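Local coordinates for G-protein interacting protein 1 (Dictyostelium discoideum, PDB 5Z1N), which probably binds heterotrimeric G protein through its beta/gamma subunits, and holds phospholipid in the all-helical C-terminal region studied here, at residues I24-V28 and F137-V141. Residues are numbered along the deposited sequence; the frame is centred on the assembly and turned at random.
Sequences IIKRV and FFTKV. With PEF (di-palmitoyl-3-sn-phosphatidylethanolamine), chain B.
The Phe137 ring takes Val28 CG2 at its edge, near the ring plane and 3.3 Å from CE1, while Ile24 CG2 and Ile25 CG1 approach its CZ obliquely, at 3.8 Å and 4.0 Å. CE2 instead meets the lipid, with PEF C23 3.9 Å away, also oblique to the ring. The Phe138 ring meets the same acyl chain obliquely, CE1 lying 3.9 Å from PEF C24. Phe131 brings its own ring against Phe137, the two planes inclined at about 30°. With CG anti to the backbone N (chi1 179°), Phe137 reaches out from its own helix, so that the ring lies between helix 12-28 and the acyl chain. The helical segments cross almost perpendicularly (84°), their axes 10.7 Å apart, within the TNFAIP8-like helical domain, whose interior holds the phospholipid tails; this crossing lies beside the end of one palmitoyl chain. Replacing Phe137 by an alanine would probably leave Val28 CG2 and the tail carbon C23 without their shared partner and open a gap between them. Next to the ring, Val141 CG2 packs on Ile24 CG2 at 3.6 Å and also touches Val28 CG1. Lys140 CG touches Val28 CG1, the two side chains sliding past each other in opposite directions, and Lys140 NZ forms a salt bridge with Asp144.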
loop_
_atom_site.group_PDB
_atom_site.type_symbol
_atom_site.label_atom_id
_atom_site.label_comp_id
_atom_site.label_asym_id
_atom_site.label_seq_id
_atom_site.Cartn_x
_atom_site.Cartn_y
_atom_site.Cartn_z
ATOM N N ILE A 24 6.704 -4.978 8.777
ATOM C CA ILE A 24 7.400 -5.647 7.677
ATOM C C ILE A 24 8.509 -4.757 7.115
ATOM O O ILE A 24 9.630 -5.223 6.851
ATOM C CB ILE A 24 6.388 -6.068 6.598
ATOM C CG1 ILE A 24 5.561 -7.252 7.110
ATOM C CG2 ILE A 24 7.099 -6.429 5.307
ATOM C CD1 ILE A 24 4.322 -7.559 6.289
ATOM N N ILE A 25 8.226 -3.461 6.948
ATOM C CA ILE A 25 9.240 -2.538 6.440
ATOM C C ILE A 25 10.433 -2.486 7.384
ATOM O O ILE A 25 11.590 -2.491 6.943
ATOM C CB ILE A 25 8.641 -1.138 6.219
ATOM C CG1 ILE A 25 7.565 -1.174 5.138
ATOM C CG2 ILE A 25 9.735 -0.148 5.827
ATOM C CD1 ILE A 25 6.934 0.173 4.891
ATOM N N LYS A 26 10.173 -2.417 8.694
ATOM C CA LYS A 26 11.254 -2.491 9.672
ATOM C C LYS A 26 12.125 -3.714 9.421
ATOM O O LYS A 26 13.356 -3.620 9.375
ATOM C CB LYS A 26 10.687 -2.534 11.094
ATOM C CG LYS A 26 10.367 -1.181 11.704
ATOM C CD LYS A 26 10.351 -1.242 13.229
ATOM C CE LYS A 26 9.291 -2.196 13.740
ATOM N NZ LYS A 26 9.274 -2.243 15.234
ATOM N N ARG A 27 11.491 -4.873 9.232
ATOM C CA ARG A 27 12.256 -6.103 9.060
ATOM C C ARG A 27 13.081 -6.101 7.776
ATOM O O ARG A 27 14.184 -6.659 7.755
ATOM C CB ARG A 27 11.317 -7.309 9.091
ATOM C CG ARG A 27 10.606 -7.504 10.428
ATOM C CD ARG A 27 11.574 -7.882 11.550
ATOM N NE ARG A 27 12.163 -6.717 12.211
ATOM C CZ ARG A 27 11.633 -6.104 13.265
ATOM N NH1 ARG A 27 12.243 -5.057 13.798
ATOM N NH2 ARG A 27 10.491 -6.536 13.783
ATOM N N VAL A 28 12.586 -5.485 6.701
ATOM C CA VAL A 28 13.315 -5.555 5.437
ATOM C C VAL A 28 14.322 -4.427 5.232
ATOM O O VAL A 28 15.243 -4.579 4.418
ATOM C CB VAL A 28 12.355 -5.574 4.236
ATOM C CG1 VAL A 28 11.452 -6.795 4.297
ATOM C CG2 VAL A 28 11.557 -4.296 4.196
ATOM N N PHE A 137 11.106 -5.314 -2.872
ATOM C CA PHE A 137 10.474 -5.415 -1.560
ATOM C C PHE A 137 9.696 -6.718 -1.437
ATOM O O PHE A 137 9.826 -7.446 -0.445
ATOM C CB PHE A 137 9.567 -4.196 -1.348
ATOM C CG PHE A 137 8.832 -4.179 -0.034
ATOM C CD1 PHE A 137 9.460 -4.540 1.147
ATOM C CD2 PHE A 137 7.512 -3.762 0.022
ATOM C CE1 PHE A 137 8.774 -4.509 2.350
ATOM C CE2 PHE A 137 6.827 -3.724 1.222
ATOM C CZ PHE A 137 7.459 -4.096 2.388
ATOM N N PHE A 138 8.913 -7.051 -2.466
ATOM C CA PHE A 138 8.102 -8.263 -2.416
ATOM C C PHE A 138 8.975 -9.512 -2.354
ATOM O O PHE A 138 8.741 -10.399 -1.527
ATOM C CB PHE A 138 7.156 -8.314 -3.621
ATOM C CG PHE A 138 6.130 -7.207 -3.644
ATOM C CD1 PHE A 138 5.812 -6.505 -2.490
ATOM C CD2 PHE A 138 5.483 -6.870 -4.827
ATOM C CE1 PHE A 138 4.869 -5.487 -2.515
ATOM C CE2 PHE A 138 4.543 -5.854 -4.859
ATOM C CZ PHE A 138 4.232 -5.163 -3.700
ATOM N N THR A 139 9.996 -9.603 -3.215
ATOM C CA THR A 139 10.834 -10.803 -3.218
ATOM C C THR A 139 11.564 -10.966 -1.888
ATOM O O THR A 139 11.622 -12.075 -1.331
ATOM C CB THR A 139 11.829 -10.771 -4.382
ATOM O OG1 THR A 139 12.673 -9.621 -4.271
ATOM C CG2 THR A 139 11.096 -10.734 -5.716
ATOM N N LYS A 140 12.114 -9.870 -1.355
ATOM C CA LYS A 140 12.737 -9.935 -0.037
ATOM C C LYS A 140 11.747 -10.421 1.014
ATOM O O LYS A 140 12.079 -11.266 1.848
ATOM C CB LYS A 140 13.301 -8.567 0.349
ATOM C CG LYS A 140 13.884 -8.503 1.756
ATOM C CD LYS A 140 15.356 -8.895 1.771
ATOM C CE LYS A 140 15.904 -8.949 3.194
ATOM N NZ LYS A 140 17.252 -9.583 3.228
ATOM N N VAL A 141 10.520 -9.901 0.983
ATOM C CA VAL A 141 9.512 -10.299 1.963
ATOM C C VAL A 141 9.205 -11.788 1.846
ATOM O O VAL A 141 9.142 -12.511 2.848
ATOM C CB VAL A 141 8.243 -9.443 1.792
ATOM C CG1 VAL A 141 7.035 -10.136 2.397
ATOM C CG2 VAL A 141 8.451 -8.070 2.420
HETATM C C2 PEF B . -10.040 3.565 6.187
HETATM C C1 PEF B . -11.129 4.259 5.378
HETATM N N PEF B . -16.336 2.057 3.569
HETATM C C3 PEF B . -10.573 2.334 6.903
HETATM C C4 PEF B . -14.609 3.733 3.319
HETATM C C5 PEF B . -15.991 3.277 2.872
HETATM C C10 PEF B . -7.696 3.323 5.802
HETATM C C11 PEF B . -6.518 3.176 4.871
HETATM C C12 PEF B . -5.498 2.169 5.393
HETATM C C13 PEF B . -4.531 1.848 4.259
HETATM C C14 PEF B . -3.357 0.973 4.683
HETATM C C15 PEF B . -2.673 0.429 3.431
HETATM C C16 PEF B . -1.415 -0.362 3.760
HETATM C C17 PEF B . -0.966 -1.215 2.577
HETATM C C18 PEF B . -0.987 -0.437 1.265
HETATM C C19 PEF B . 0.181 -0.833 0.367
HETATM C C20 PEF B . 0.294 -2.345 0.195
HETATM C C21 PEF B . 1.715 -2.811 0.488
HETATM C C22 PEF B . 1.825 -4.330 0.451
HETATM C C23 PEF B . 3.116 -4.804 1.113
HETATM C C24 PEF B . 3.280 -6.311 0.963
HETATM C C25 PEF B . 4.460 -6.818 1.761
HETATM C C30 PEF B . -9.703 0.282 5.830
HETATM C C31 PEF B . -9.840 -0.841 4.830
HETATM C C32 PEF B . -8.952 -0.570 3.621
HETATM C C33 PEF B . -9.488 0.584 2.783
HETATM C C34 PEF B . -8.356 1.279 2.036
HETATM C C35 PEF B . -8.895 2.299 1.039
HETATM C C36 PEF B . -7.860 3.378 0.737
HETATM C C37 PEF B . -8.171 4.120 -0.559
HETATM C C38 PEF B . -7.234 5.312 -0.740
HETATM C C39 PEF B . -6.539 5.276 -2.097
HETATM C C40 PEF B . -5.632 6.485 -2.306
HETATM C C41 PEF B . -4.529 6.564 -1.256
HETATM C C42 PEF B . -3.582 5.369 -1.326
HETATM C C43 PEF B . -2.386 5.575 -0.403
HETATM C C44 PEF B . -1.446 4.377 -0.425
HETATM C C45 PEF B . -0.164 4.690 0.316
HETATM O O4 PEF B . -7.549 3.593 6.980
HETATM O O5 PEF B . -8.722 0.361 6.551
HETATM O O2 PEF B . -9.036 3.139 5.276
HETATM O O3 PEF B . -10.729 1.303 5.933
HETATM O O1P PEF B . -14.469 5.375 6.664
HETATM O O2P PEF B . -13.255 5.810 4.371
HETATM O O3P PEF B . -12.398 4.052 5.986
HETATM O O4P PEF B . -14.522 3.713 4.743
HETATM P P PEF B . -13.685 4.873 5.470
#